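Local atomic coordinates of phosphoribosylformylglycinamidine cyclo-ligase (Thermus thermophilus HB8, PDB entry 5AVM), a protein that probably catalyses the ATP-dependent ring closure of formylglycinamidine ribonucleotide to aminoimidazole ribonucleotide in de novo purine biosynthesis. Residues D61-K66 and S77-D82; T67-E72 and N188-I193; S121-C126 and I131-G136; K226-L231 and L298-V303; L238-H243 and P254-P259. All coordinates share one frame; numbering follows the deposited sequence.

Contact 1. Residues D61-K66 and S77-D82; sequences DGVGTK and SGLGFD. With SO4 (sulfate ion), chain L.
Lys66 and Asp82 meet at about a right angle: the lysine chain, extended from CG to NZ, runs across the carboxylate and ends in a salt bridge, Lys66 NZ to Asp82 OD1 at 3.0 Å. NZ comes from above the carboxylate plane, 39° out of it, and Lys66 CE lies 3.6 Å from Asp82 OD2. With CG anti to the backbone N (chi1 -180°), Lys66 leaves the start of its helix towards helix 79-92. Beside the ion pair, Val63 CG1 touches Leu79 CD2 at 3.9 Å, again with the side chains crossed. The segments join the end of strand 54-62 to the first turn of helix 79-92 within the N-terminal domain of the AIR synthase family. Lys66 NZ is also hydrogen-bonded to the carbonyls of His186 and Arg219 and to Tyr190 OH, and Asp82 OD1 accepts from His221 N; an alanine in place of Lys66 would probably leave Asp82 without its countercharge and the carbonyls of His186 and Arg219 without this donor. At the far end of the loop, Thr65 N makes a weak bond of 3.4 Å to sulfate O2.

Contact 2. Residues T67-E72 and N188-I193; sequences TLLALE and NGYSLI. With SO4 (sulfate ion), chain L.
Leu69 pushes one methyl, CD2, against the edge of the Tyr190 ring, where helix 66-72 of the N-terminal domain meets the start of helix 190-196 of the C-terminal domain. This is a small helix-to-helix contact between the two domains of an AIR synthase. Its tight part is apolar. Leu69 CD2 lies 3.4 Å from Tyr190 CD2 and 3.6 Å from Tyr190 CE2, near the ring plane, and the two side chains cross at about a right angle. Leu69 CG stands anti to the backbone N (chi1 179°), which carries the methyl across to the tyrosine. Ile193, one helical turn beyond Tyr190, lays CD1 over the centre of one ring face, 3.7 Å above the plane, so the ring is held at both an edge and a face. At its far end Tyr190 OH is hydrogen-bonded to Leu217 O. The looser part is Leu69 CD2 against Ile193 CG2, at 4.3 Å. On the other side of Tyr190, away from Leu69, the more open helix start with the partly exposed Gly189 and the exposed Ser191 holds a sulfate, probably from the crystallisation liquor. Gly189 occupies the N-cap position, with a positive phi of 88° that suits glycine. Its N gives sulfate O4 a bond of 3.0 Å, and Tyr190 N reaches sulfate O3 at 3.1 Å with an N-H...O angle of 153°.

Contact 3. Residues S121-C126 and I131-G136; sequences SLAEAC and IPLLGG
Leu133 turns its CG anti to the backbone N (chi1 174°), which sends its two methyls back to helix 112-129, while Cys126, with SG anti to its own carbonyl carbon (chi1 -72°), places the sulfur against one of them, CD1. The methyls divide the work. Leu133 CD1 lies 4.0 Å from Cys126 SG, and CD2 rests on the helix backbone 3.7 Å from Ala123 CA, with Ala123 CB slightly farther off. Leu133 thus spans almost one turn of the helix, from residue 123 to residue 126. Nearer the helix end, Cys126 CB comes within 3.3 Å of Ile131 O, and the backbones join where Ile131 N gives Cys126 O a hydrogen bond of 3.0 Å. That bond is fairly straight at the hydrogen, 163°. Helix 79-92 receives Cys126 on Val84 and Ile131 on Val88. On the outer side of the loop, Pro132 and Leu134 touch Pro54 and Ala58 of the second subunit. The arrangement is the return leg of a beta-alpha-beta crossover in the N-terminal domain, in which strand 97-107 is followed by helix 112-129 and the chain then folds back along the helix before entering the parallel neighbour strand 137-140.

Contact 4. Residues K226-L231 and L298-V303; sequences KEFRLL and LGMVLV
Helix 226-231 and strand 300-303 run nearly parallel, 17° apart in direction, with their axes 12.6 Å from each other, so that long side chains from both must fill the space between. Phe228 does most of this from the helix. The CE1-CZ side of its ring faces the strand, and Met300 meets it at about a right angle. Met300 SD is 3.8 Å from Phe228 CE1, and the methyl CE is the same distance from Phe228 CZ. The sulfur stands 5.0 Å from the ring centroid and 65° off the ring normal, a Met-aromatic contact of oblique geometry. A bend at chi3 (74°) folds the methionine so that its sulfur and its methyl both touch the same side of the phenylalanine. Leu302, two residues along and on the same face of the strand, sets CD1 4.1 Å from Phe228 CZ and turns its other methyl, CD2, to Leu231 CD1 at 4.2 Å. Both the methionine and the leucine methyl thus reach Phe228 CZ from the strand side, while Leu231, almost a turn further down the helix, continues the apolar layer. All four side chains are buried, and the contact between them is wholly apolar. Leu180 of the adjoining strand 176-181 also touches Phe228; it faces both Gly299 and Met300 in a classic beta bulge just where the strand enters the contact. This is the packing of a helix on one face of a mixed beta-sheet, here within the C-terminal domain of the AIR synthase family.

Contact 5. Residues L238-H243 and P254-P259; sequences LHAAAH and PRALPP
Ala256 sends its CB towards strand 240-243, and that one methyl, which is the whole side chain, carries most of the contact. CB is both the root and the tip, and three neighbours on the strand receive it. Ala240 CB is 3.8 Å away, methyl against methyl. Ala241 O lies 3.6 Å from the same carbon, so the methyl also rests on the strand backbone. Ala242 CB, at 4.4 Å, closes the row more loosely. Ala240 and Ala242 point the same way, towards the loop, as alternate residues of a strand do, and Ala256 fits beside both; Ala241 between them points away and touches Met300 of strand 298-304. The backbone of residue 256 takes part as well, its carbonyl O lying 3.3 Å from Ala240 CB. Such small side chains let the two backbones come close, with Ala240 CA and Ala256 CA 5.6 Å apart. The segment 254-259 belongs to the loop between helix 248-252 and strand 261-265, and it passes across a face of the six-stranded mixed sheet at strand 240-243, an outermost strand within this chain. That strand is hydrogen-bonded through its backbone to strand 298-304, and His239 with Ala240 forms a classic beta bulge opposite Val303. Between the two segments the chemistry is methyl on methyl and methyl on carbonyl, which implies that van der Waals fit alone, with no side-chain polar group, holds them together here.

How the contacts relate
From the N terminus, contact 1 closes a short loop from strand 54-62 round to helix 79-92. Contact 2 crosses it: it starts at helix 66-72, between the two segments of contact 1, and closes only at residues 188-193, bringing the C-terminal domain to the N-terminal one. Contact 3 lies within that long excursion and ties helix 112-129 to the loop that follows it; Ser121 links it to the Ser77 carbonyl of contact 1. Further on, contact 4 spans residues 226-303 and encloses contact 5, and the two meet where strands 240-243 and 298-304 pair in the sheet of the C-terminal domain, on the other side of the chain's centre from contacts 1 and 2.

Contact 1. Residues D61-K66 and S77-D82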
# COMPACT_ATOMS: atom_id res chain seq x y z
N ASP B 61 -3.98 -4.24 1.87
CA ASP B 61 -4.67 -5.21 1.01
C ASP B 61 -4.95 -4.64 -0.36
O ASP B 61 -4.71 -3.47 -0.61
CB ASP B 61 -6.03 -5.60 1.61
CG ASP B 61 -5.91 -6.46 2.85
OD1 ASP B 61 -5.48 -7.62 2.72
OD2 ASP B 61 -6.26 -5.98 3.95
N GLY B 62 -5.47 -5.49 -1.23
CA GLY B 62 -5.83 -5.08 -2.58
C GLY B 62 -7.19 -5.65 -2.89
O GLY B 62 -7.58 -6.67 -2.31
N VAL B 63 -7.95 -5.00 -3.77
CA VAL B 63 -9.27 -5.50 -4.12
C VAL B 63 -9.09 -6.85 -4.83
O VAL B 63 -9.75 -7.84 -4.49
CB VAL B 63 -10.02 -4.50 -5.05
CG1 VAL B 63 -11.31 -5.11 -5.57
CG2 VAL B 63 -10.34 -3.23 -4.29
N GLY B 64 -8.16 -6.90 -5.78
CA GLY B 64 -7.92 -8.13 -6.50
C GLY B 64 -8.52 -8.11 -7.89
O GLY B 64 -8.99 -7.07 -8.35
N THR B 65 -8.52 -9.25 -8.57
CA THR B 65 -9.07 -9.36 -9.91
C THR B 65 -10.56 -9.01 -9.96
O THR B 65 -11.11 -8.75 -11.04
CB THR B 65 -8.81 -10.76 -10.48
OG1 THR B 65 -7.40 -10.91 -10.75
CG2 THR B 65 -9.58 -10.99 -11.77
N LYS B 66 -11.21 -9.00 -8.80
CA LYS B 66 -12.63 -8.65 -8.76
C LYS B 66 -12.80 -7.33 -9.50
O LYS B 66 -13.85 -7.06 -10.07
CB LYS B 66 -13.12 -8.48 -7.32
CG LYS B 66 -14.60 -8.12 -7.22
CD LYS B 66 -15.09 -8.28 -5.78
CE LYS B 66 -16.61 -8.18 -5.68
NZ LYS B 66 -17.08 -8.57 -4.32
N SER B 77 -18.93 0.98 -8.22
CA SER B 77 -19.58 1.58 -7.05
C SER B 77 -19.34 0.83 -5.74
O SER B 77 -19.41 1.43 -4.66
CB SER B 77 -21.08 1.64 -7.26
OG SER B 77 -21.65 0.35 -7.05
N GLY B 78 -19.07 -0.46 -5.84
CA GLY B 78 -18.87 -1.25 -4.64
C GLY B 78 -17.42 -1.52 -4.29
O GLY B 78 -17.12 -1.87 -3.15
N LEU B 79 -16.52 -1.35 -5.25
CA LEU B 79 -15.11 -1.61 -5.03
C LEU B 79 -14.55 -0.88 -3.80
O LEU B 79 -13.61 -1.37 -3.15
CB LEU B 79 -14.30 -1.27 -6.29
CG LEU B 79 -14.67 -2.15 -7.50
CD1 LEU B 79 -13.75 -1.85 -8.67
CD2 LEU B 79 -14.57 -3.61 -7.13
N GLY B 80 -15.13 0.27 -3.48
CA GLY B 80 -14.67 1.02 -2.32
C GLY B 80 -14.94 0.25 -1.04
O GLY B 80 -14.16 0.29 -0.09
N PHE B 81 -16.07 -0.44 -0.99
CA PHE B 81 -16.40 -1.21 0.20
C PHE B 81 -15.62 -2.52 0.23
O PHE B 81 -15.23 -3.01 1.29
CB PHE B 81 -17.91 -1.48 0.28
CG PHE B 81 -18.73 -0.24 0.53
CD1 PHE B 81 -18.87 0.74 -0.45
CD2 PHE B 81 -19.34 -0.04 1.77
CE1 PHE B 81 -19.60 1.90 -0.21
CE2 PHE B 81 -20.08 1.12 2.03
CZ PHE B 81 -20.21 2.09 1.03
N ASP B 82 -15.38 -3.09 -0.95
CA ASP B 82 -14.63 -4.34 -1.03
C ASP B 82 -13.27 -4.19 -0.38
O ASP B 82 -12.85 -5.05 0.39
CB ASP B 82 -14.46 -4.78 -2.49
CG ASP B 82 -15.72 -5.43 -3.06
OD1 ASP B 82 -16.24 -6.40 -2.45
OD2 ASP B 82 -16.20 -4.97 -4.13
S SO4 L . -8.23 -12.85 -7.00
O1 SO4 L . -8.19 -13.12 -8.44
O2 SO4 L . -7.23 -11.80 -6.65
O3 SO4 L . -9.57 -12.38 -6.62
O4 SO4 L . -7.93 -14.09 -6.26

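Contact 2. Residues T67-E72 and N188-I193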
# COMPACT_ATOMS: atom_id res chain seq x y z
N THR B 67 -11.75 -6.52 -9.46
CA THR B 67 -11.73 -5.21 -10.10
C THR B 67 -12.02 -5.29 -11.59
O THR B 67 -12.76 -4.47 -12.14
CB THR B 67 -10.38 -4.51 -9.89
OG1 THR B 67 -10.13 -4.34 -8.49
CG2 THR B 67 -10.38 -3.15 -10.56
N LEU B 68 -11.44 -6.28 -12.26
CA LEU B 68 -11.67 -6.44 -13.69
C LEU B 68 -13.12 -6.82 -13.94
O LEU B 68 -13.75 -6.34 -14.89
CB LEU B 68 -10.72 -7.50 -14.24
CG LEU B 68 -9.26 -7.10 -14.02
CD1 LEU B 68 -8.33 -8.21 -14.47
CD2 LEU B 68 -8.97 -5.82 -14.78
N LEU B 69 -13.68 -7.67 -13.07
CA LEU B 69 -15.07 -8.08 -13.21
C LEU B 69 -16.00 -6.87 -13.10
O LEU B 69 -16.97 -6.75 -13.85
CB LEU B 69 -15.44 -9.10 -12.12
CG LEU B 69 -16.89 -9.60 -12.13
CD1 LEU B 69 -17.17 -10.36 -13.42
CD2 LEU B 69 -17.12 -10.50 -10.92
N ALA B 70 -15.69 -5.98 -12.16
CA ALA B 70 -16.48 -4.77 -11.93
C ALA B 70 -16.44 -3.79 -13.09
O ALA B 70 -17.47 -3.23 -13.49
CB ALA B 70 -16.01 -4.08 -10.65
N LEU B 71 -15.25 -3.55 -13.63
CA LEU B 71 -15.12 -2.63 -14.75
C LEU B 71 -15.95 -3.15 -15.92
O LEU B 71 -16.77 -2.42 -16.48
CB LEU B 71 -13.65 -2.49 -15.16
CG LEU B 71 -12.71 -1.76 -14.20
CD1 LEU B 71 -11.28 -2.02 -14.62
CD2 LEU B 71 -13.01 -0.27 -14.19
N GLU B 72 -15.73 -4.42 -16.26
CA GLU B 72 -16.45 -5.06 -17.35
C GLU B 72 -17.96 -4.86 -17.21
O GLU B 72 -18.63 -4.45 -18.16
CB GLU B 72 -16.13 -6.56 -17.38
CG GLU B 72 -14.68 -6.88 -17.66
CD GLU B 72 -14.43 -8.37 -17.80
OE1 GLU B 72 -14.63 -9.10 -16.80
OE2 GLU B 72 -14.05 -8.81 -18.90
N ASN B 188 -11.84 -12.60 -3.13
CA ASN B 188 -10.81 -13.57 -3.46
C ASN B 188 -11.42 -14.64 -4.37
O ASN B 188 -12.57 -15.02 -4.20
CB ASN B 188 -10.24 -14.21 -2.19
CG ASN B 188 -9.17 -13.35 -1.53
OD1 ASN B 188 -8.04 -13.26 -2.00
ND2 ASN B 188 -9.54 -12.70 -0.43
N GLY B 189 -10.63 -15.08 -5.36
CA GLY B 189 -11.08 -16.11 -6.28
C GLY B 189 -11.81 -15.58 -7.50
O GLY B 189 -12.43 -16.35 -8.24
N TYR B 190 -11.75 -14.28 -7.73
CA TYR B 190 -12.43 -13.73 -8.87
C TYR B 190 -11.75 -14.01 -10.20
O TYR B 190 -12.25 -13.61 -11.25
CB TYR B 190 -12.65 -12.23 -8.69
CG TYR B 190 -13.84 -11.94 -7.81
CD1 TYR B 190 -13.77 -12.12 -6.42
CD2 TYR B 190 -15.05 -11.52 -8.36
CE1 TYR B 190 -14.88 -11.88 -5.61
CE2 TYR B 190 -16.16 -11.28 -7.56
CZ TYR B 190 -16.07 -11.46 -6.19
OH TYR B 190 -17.16 -11.19 -5.40
N SER B 191 -10.60 -14.68 -10.16
CA SER B 191 -9.91 -15.02 -11.39
C SER B 191 -10.59 -16.29 -11.92
O SER B 191 -10.81 -16.46 -13.12
CB SER B 191 -8.43 -15.30 -11.13
OG SER B 191 -7.81 -15.70 -12.34
N LEU B 192 -10.90 -17.19 -10.99
CA LEU B 192 -11.57 -18.44 -11.32
C LEU B 192 -12.95 -18.02 -11.81
O LEU B 192 -13.42 -18.49 -12.85
CB LEU B 192 -11.68 -19.34 -10.08
CG LEU B 192 -12.32 -20.73 -10.21
CD1 LEU B 192 -11.95 -21.37 -11.54
CD2 LEU B 192 -11.85 -21.61 -9.06
N ILE B 193 -13.58 -17.11 -11.07
CA ILE B 193 -14.91 -16.59 -11.39
C ILE B 193 -15.01 -15.99 -12.80
O ILE B 193 -15.91 -16.33 -13.56
CB ILE B 193 -15.35 -15.52 -10.36
CG1 ILE B 193 -15.71 -16.20 -9.04
CG2 ILE B 193 -16.51 -14.72 -10.89
CD1 ILE B 193 -15.90 -15.24 -7.88
S SO4 L . -8.23 -12.85 -7.00
O1 SO4 L . -8.19 -13.12 -8.44
O2 SO4 L . -7.23 -11.80 -6.65
O3 SO4 L . -9.57 -12.38 -6.62
O4 SO4 L . -7.93 -14.09 -6.26

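Contact 3. Residues S121-C126 and I131-G136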
# COMPACT_ATOMS: atom_id res chain seq x y z
N SER B 121 -16.50 5.88 -4.05
CA SER B 121 -16.80 4.65 -3.32
C SER B 121 -16.02 4.49 -2.02
O SER B 121 -16.60 4.15 -0.98
CB SER B 121 -16.54 3.44 -4.23
OG SER B 121 -17.04 2.25 -3.64
N LEU B 122 -14.71 4.72 -2.07
CA LEU B 122 -13.87 4.59 -0.89
C LEU B 122 -14.26 5.57 0.20
O LEU B 122 -14.22 5.24 1.38
CB LEU B 122 -12.40 4.77 -1.28
CG LEU B 122 -11.87 3.57 -2.06
CD1 LEU B 122 -10.78 4.00 -3.03
CD2 LEU B 122 -11.36 2.53 -1.08
N ALA B 123 -14.66 6.77 -0.20
CA ALA B 123 -15.07 7.79 0.76
C ALA B 123 -16.37 7.36 1.46
O ALA B 123 -16.57 7.63 2.65
CB ALA B 123 -15.27 9.11 0.06
N GLU B 124 -17.24 6.68 0.72
CA GLU B 124 -18.51 6.20 1.27
C GLU B 124 -18.31 5.02 2.21
O GLU B 124 -19.00 4.90 3.21
CB GLU B 124 -19.47 5.77 0.14
CG GLU B 124 -19.85 6.87 -0.87
CD GLU B 124 -20.91 6.40 -1.87
OE1 GLU B 124 -22.02 6.01 -1.43
OE2 GLU B 124 -20.66 6.43 -3.10
N ALA B 125 -17.35 4.15 1.88
CA ALA B 125 -17.05 2.97 2.69
C ALA B 125 -16.42 3.33 4.02
O ALA B 125 -16.72 2.73 5.06
CB ALA B 125 -16.13 2.03 1.92
N CYS B 126 -15.52 4.31 4.00
CA CYS B 126 -14.86 4.75 5.21
C CYS B 126 -15.81 5.48 6.13
O CYS B 126 -15.94 5.12 7.30
CB CYS B 126 -13.68 5.66 4.89
SG CYS B 126 -12.30 4.81 4.17
N ILE B 131 -14.52 5.78 9.85
CA ILE B 131 -13.07 5.70 9.76
C ILE B 131 -12.54 6.89 8.96
O ILE B 131 -12.94 7.10 7.81
CB ILE B 131 -12.63 4.39 9.06
CG1 ILE B 131 -13.18 3.19 9.83
CG2 ILE B 131 -11.12 4.30 8.96
CD1 ILE B 131 -13.05 1.88 9.08
N PRO B 132 -11.63 7.68 9.56
CA PRO B 132 -11.05 8.83 8.87
C PRO B 132 -10.32 8.38 7.61
O PRO B 132 -9.58 7.40 7.63
CB PRO B 132 -10.07 9.39 9.91
CG PRO B 132 -10.74 9.06 11.20
CD PRO B 132 -11.22 7.65 10.97
N LEU B 133 -10.54 9.08 6.50
CA LEU B 133 -9.88 8.74 5.25
C LEU B 133 -8.73 9.73 4.99
O LEU B 133 -8.94 10.95 4.98
CB LEU B 133 -10.88 8.77 4.08
CG LEU B 133 -10.36 8.57 2.65
CD1 LEU B 133 -9.57 7.27 2.54
CD2 LEU B 133 -11.54 8.54 1.70
N LEU B 134 -7.52 9.20 4.81
CA LEU B 134 -6.34 10.02 4.55
C LEU B 134 -6.05 10.20 3.05
O LEU B 134 -6.59 9.48 2.21
CB LEU B 134 -5.12 9.41 5.24
CG LEU B 134 -4.80 9.90 6.66
CD1 LEU B 134 -6.05 9.90 7.52
CD2 LEU B 134 -3.71 9.03 7.27
N GLY B 135 -5.21 11.16 2.71
CA GLY B 135 -4.88 11.37 1.31
C GLY B 135 -4.17 10.15 0.75
O GLY B 135 -3.07 9.79 1.20
N GLY B 136 -4.78 9.51 -0.24
CA GLY B 136 -4.17 8.35 -0.86
C GLY B 136 -3.45 8.77 -2.13
O GLY B 136 -3.56 9.93 -2.55

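Contact 4. Residues K226-L231 and L298-V303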
# COMPACT_ATOMS: atom_id res chain seq x y z
N LYS B 226 -19.26 -4.16 13.20
CA LYS B 226 -20.46 -4.05 14.02
C LYS B 226 -20.57 -5.29 14.92
O LYS B 226 -20.84 -5.18 16.11
CB LYS B 226 -21.68 -3.89 13.11
CG LYS B 226 -21.49 -2.75 12.10
CD LYS B 226 -22.64 -2.58 11.10
CE LYS B 226 -23.87 -1.92 11.73
NZ LYS B 226 -24.96 -1.71 10.73
N GLU B 227 -20.35 -6.47 14.34
CA GLU B 227 -20.40 -7.72 15.09
C GLU B 227 -19.46 -7.65 16.29
O GLU B 227 -19.90 -7.62 17.43
CB GLU B 227 -19.96 -8.89 14.20
CG GLU B 227 -21.09 -9.66 13.55
CD GLU B 227 -21.72 -8.94 12.39
OE1 GLU B 227 -21.18 -7.91 11.94
OE2 GLU B 227 -22.77 -9.43 11.91
N PHE B 228 -18.16 -7.64 16.00
CA PHE B 228 -17.12 -7.59 17.02
C PHE B 228 -17.40 -6.61 18.14
O PHE B 228 -17.22 -6.93 19.31
CB PHE B 228 -15.76 -7.25 16.37
CG PHE B 228 -15.07 -8.44 15.78
CD1 PHE B 228 -15.58 -9.07 14.65
CD2 PHE B 228 -13.95 -8.99 16.39
CE1 PHE B 228 -14.98 -10.22 14.13
CE2 PHE B 228 -13.34 -10.15 15.89
CZ PHE B 228 -13.86 -10.76 14.75
N ARG B 229 -17.84 -5.40 17.79
CA ARG B 229 -18.13 -4.41 18.81
C ARG B 229 -19.21 -4.92 19.76
O ARG B 229 -19.14 -4.71 20.97
CB ARG B 229 -18.54 -3.09 18.16
CG ARG B 229 -17.33 -2.29 17.67
CD ARG B 229 -17.71 -1.08 16.83
NE ARG B 229 -16.55 -0.23 16.52
CZ ARG B 229 -16.56 0.74 15.60
NH1 ARG B 229 -17.67 0.98 14.90
NH2 ARG B 229 -15.47 1.46 15.39
N LEU B 230 -20.19 -5.63 19.21
CA LEU B 230 -21.26 -6.18 20.03
C LEU B 230 -20.71 -7.18 21.02
O LEU B 230 -21.18 -7.28 22.15
CB LEU B 230 -22.30 -6.88 19.15
CG LEU B 230 -23.04 -6.01 18.13
CD1 LEU B 230 -23.99 -6.89 17.33
CD2 LEU B 230 -23.80 -4.90 18.85
N LEU B 231 -19.70 -7.94 20.59
CA LEU B 231 -19.08 -8.93 21.46
C LEU B 231 -18.11 -8.27 22.44
O LEU B 231 -17.98 -8.71 23.58
CB LEU B 231 -18.33 -9.96 20.62
CG LEU B 231 -19.21 -10.79 19.69
CD1 LEU B 231 -18.32 -11.61 18.77
CD2 LEU B 231 -20.12 -11.69 20.51
N LEU B 298 -18.01 -18.77 4.54
CA LEU B 298 -17.28 -18.52 5.79
C LEU B 298 -16.56 -17.18 5.66
O LEU B 298 -15.43 -17.13 5.18
CB LEU B 298 -16.28 -19.64 6.03
CG LEU B 298 -16.88 -21.05 6.12
CD1 LEU B 298 -15.81 -22.09 6.06
CD2 LEU B 298 -17.68 -21.17 7.41
N GLY B 299 -17.22 -16.10 6.08
CA GLY B 299 -16.61 -14.78 6.00
C GLY B 299 -15.50 -14.62 7.02
O GLY B 299 -14.46 -14.01 6.74
N MET B 300 -15.73 -15.16 8.22
CA MET B 300 -14.75 -15.12 9.30
C MET B 300 -15.01 -16.27 10.24
O MET B 300 -16.16 -16.63 10.46
CB MET B 300 -14.84 -13.80 10.09
CG MET B 300 -14.05 -12.65 9.49
SD MET B 300 -13.60 -11.44 10.75
CE MET B 300 -12.32 -12.31 11.60
N VAL B 301 -13.96 -16.87 10.77
CA VAL B 301 -14.11 -17.97 11.72
C VAL B 301 -13.55 -17.51 13.06
O VAL B 301 -12.45 -16.96 13.13
CB VAL B 301 -13.35 -19.25 11.26
CG1 VAL B 301 -13.59 -20.37 12.27
CG2 VAL B 301 -13.81 -19.67 9.87
N LEU B 302 -14.32 -17.72 14.12
CA LEU B 302 -13.91 -17.34 15.46
C LEU B 302 -13.59 -18.57 16.30
O LEU B 302 -14.31 -19.57 16.28
CB LEU B 302 -15.02 -16.53 16.13
CG LEU B 302 -15.10 -15.02 15.86
CD1 LEU B 302 -14.87 -14.72 14.40
CD2 LEU B 302 -16.46 -14.51 16.29
N VAL B 303 -12.48 -18.50 17.02
CA VAL B 303 -12.06 -19.59 17.89
C VAL B 303 -12.19 -19.05 19.31
O VAL B 303 -11.52 -18.08 19.68
CB VAL B 303 -10.60 -19.98 17.61
CG1 VAL B 303 -10.26 -21.27 18.35
CG2 VAL B 303 -10.38 -20.14 16.12

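Contact 5. Residues L238-H243 and P254-P259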
# COMPACT_ATOMS: atom_id res chain seq x y z
N LEU B 238 -12.85 -14.07 23.35
CA LEU B 238 -12.45 -14.51 22.01
C LEU B 238 -10.98 -14.89 22.10
O LEU B 238 -10.19 -14.19 22.73
CB LEU B 238 -12.61 -13.37 21.00
CG LEU B 238 -14.00 -13.05 20.44
CD1 LEU B 238 -14.53 -14.25 19.70
CD2 LEU B 238 -14.94 -12.64 21.55
N HIS B 239 -10.61 -16.01 21.47
CA HIS B 239 -9.22 -16.45 21.49
C HIS B 239 -8.47 -16.07 20.22
O HIS B 239 -7.42 -15.42 20.28
CB HIS B 239 -9.14 -17.97 21.66
CG HIS B 239 -9.55 -18.44 23.02
ND1 HIS B 239 -9.43 -19.75 23.42
CD2 HIS B 239 -10.07 -17.77 24.07
CE1 HIS B 239 -9.87 -19.87 24.66
NE2 HIS B 239 -10.26 -18.68 25.08
N ALA B 240 -9.00 -16.48 19.08
CA ALA B 240 -8.39 -16.18 17.80
C ALA B 240 -9.50 -15.92 16.79
O ALA B 240 -10.68 -16.00 17.11
CB ALA B 240 -7.51 -17.33 17.34
N ALA B 241 -9.11 -15.60 15.56
CA ALA B 241 -10.08 -15.34 14.51
C ALA B 241 -9.37 -15.41 13.18
O ALA B 241 -8.18 -15.12 13.09
CB ALA B 241 -10.72 -13.96 14.70
N ALA B 242 -10.11 -15.81 12.16
CA ALA B 242 -9.54 -15.93 10.84
C ALA B 242 -10.44 -15.28 9.83
O ALA B 242 -11.65 -15.50 9.84
CB ALA B 242 -9.33 -17.39 10.48
N HIS B 243 -9.86 -14.44 8.99
CA HIS B 243 -10.61 -13.79 7.93
C HIS B 243 -10.34 -14.76 6.79
O HIS B 243 -9.18 -15.04 6.48
CB HIS B 243 -10.02 -12.42 7.61
CG HIS B 243 -10.86 -11.63 6.66
ND1 HIS B 243 -10.34 -10.62 5.88
CD2 HIS B 243 -12.18 -11.68 6.37
CE1 HIS B 243 -11.30 -10.09 5.14
NE2 HIS B 243 -12.43 -10.71 5.42
N PRO B 254 -5.84 -22.44 9.76
CA PRO B 254 -4.66 -22.94 10.47
C PRO B 254 -3.72 -21.86 11.03
O PRO B 254 -2.93 -22.13 11.93
CB PRO B 254 -3.98 -23.81 9.42
CG PRO B 254 -5.16 -24.39 8.69
CD PRO B 254 -6.05 -23.18 8.50
N ARG B 255 -3.82 -20.64 10.49
CA ARG B 255 -2.98 -19.52 10.94
C ARG B 255 -3.34 -19.07 12.35
O ARG B 255 -2.46 -18.69 13.13
CB ARG B 255 -3.14 -18.33 10.00
CG ARG B 255 -3.12 -18.66 8.54
CD ARG B 255 -1.75 -18.56 7.92
NE ARG B 255 -1.88 -18.31 6.50
CZ ARG B 255 -2.38 -17.19 5.98
NH1 ARG B 255 -2.78 -16.21 6.79
NH2 ARG B 255 -2.50 -17.05 4.67
N ALA B 256 -4.63 -19.11 12.66
CA ALA B 256 -5.15 -18.70 13.96
C ALA B 256 -5.05 -19.83 14.97
O ALA B 256 -5.52 -19.69 16.10
CB ALA B 256 -6.61 -18.26 13.82
N LEU B 257 -4.44 -20.94 14.58
CA LEU B 257 -4.30 -22.09 15.46
C LEU B 257 -2.85 -22.44 15.78
O LEU B 257 -2.00 -22.50 14.89
CB LEU B 257 -5.00 -23.31 14.85
CG LEU B 257 -6.47 -23.13 14.47
CD1 LEU B 257 -6.96 -24.41 13.83
CD2 LEU B 257 -7.31 -22.79 15.69
N PRO B 258 -2.55 -22.67 17.06
CA PRO B 258 -1.22 -23.01 17.54
C PRO B 258 -0.82 -24.40 17.09
O PRO B 258 -1.66 -25.17 16.63
CB PRO B 258 -1.36 -22.91 19.04
CG PRO B 258 -2.74 -23.41 19.25
CD PRO B 258 -3.51 -22.66 18.19
N PRO B 259 0.47 -24.75 17.23
CA PRO B 259 0.96 -26.07 16.84
C PRO B 259 0.28 -27.18 17.63
O PRO B 259 0.01 -27.04 18.83
CB PRO B 259 2.45 -25.97 17.14
CG PRO B 259 2.75 -24.53 16.94
CD PRO B 259 1.58 -23.87 17.63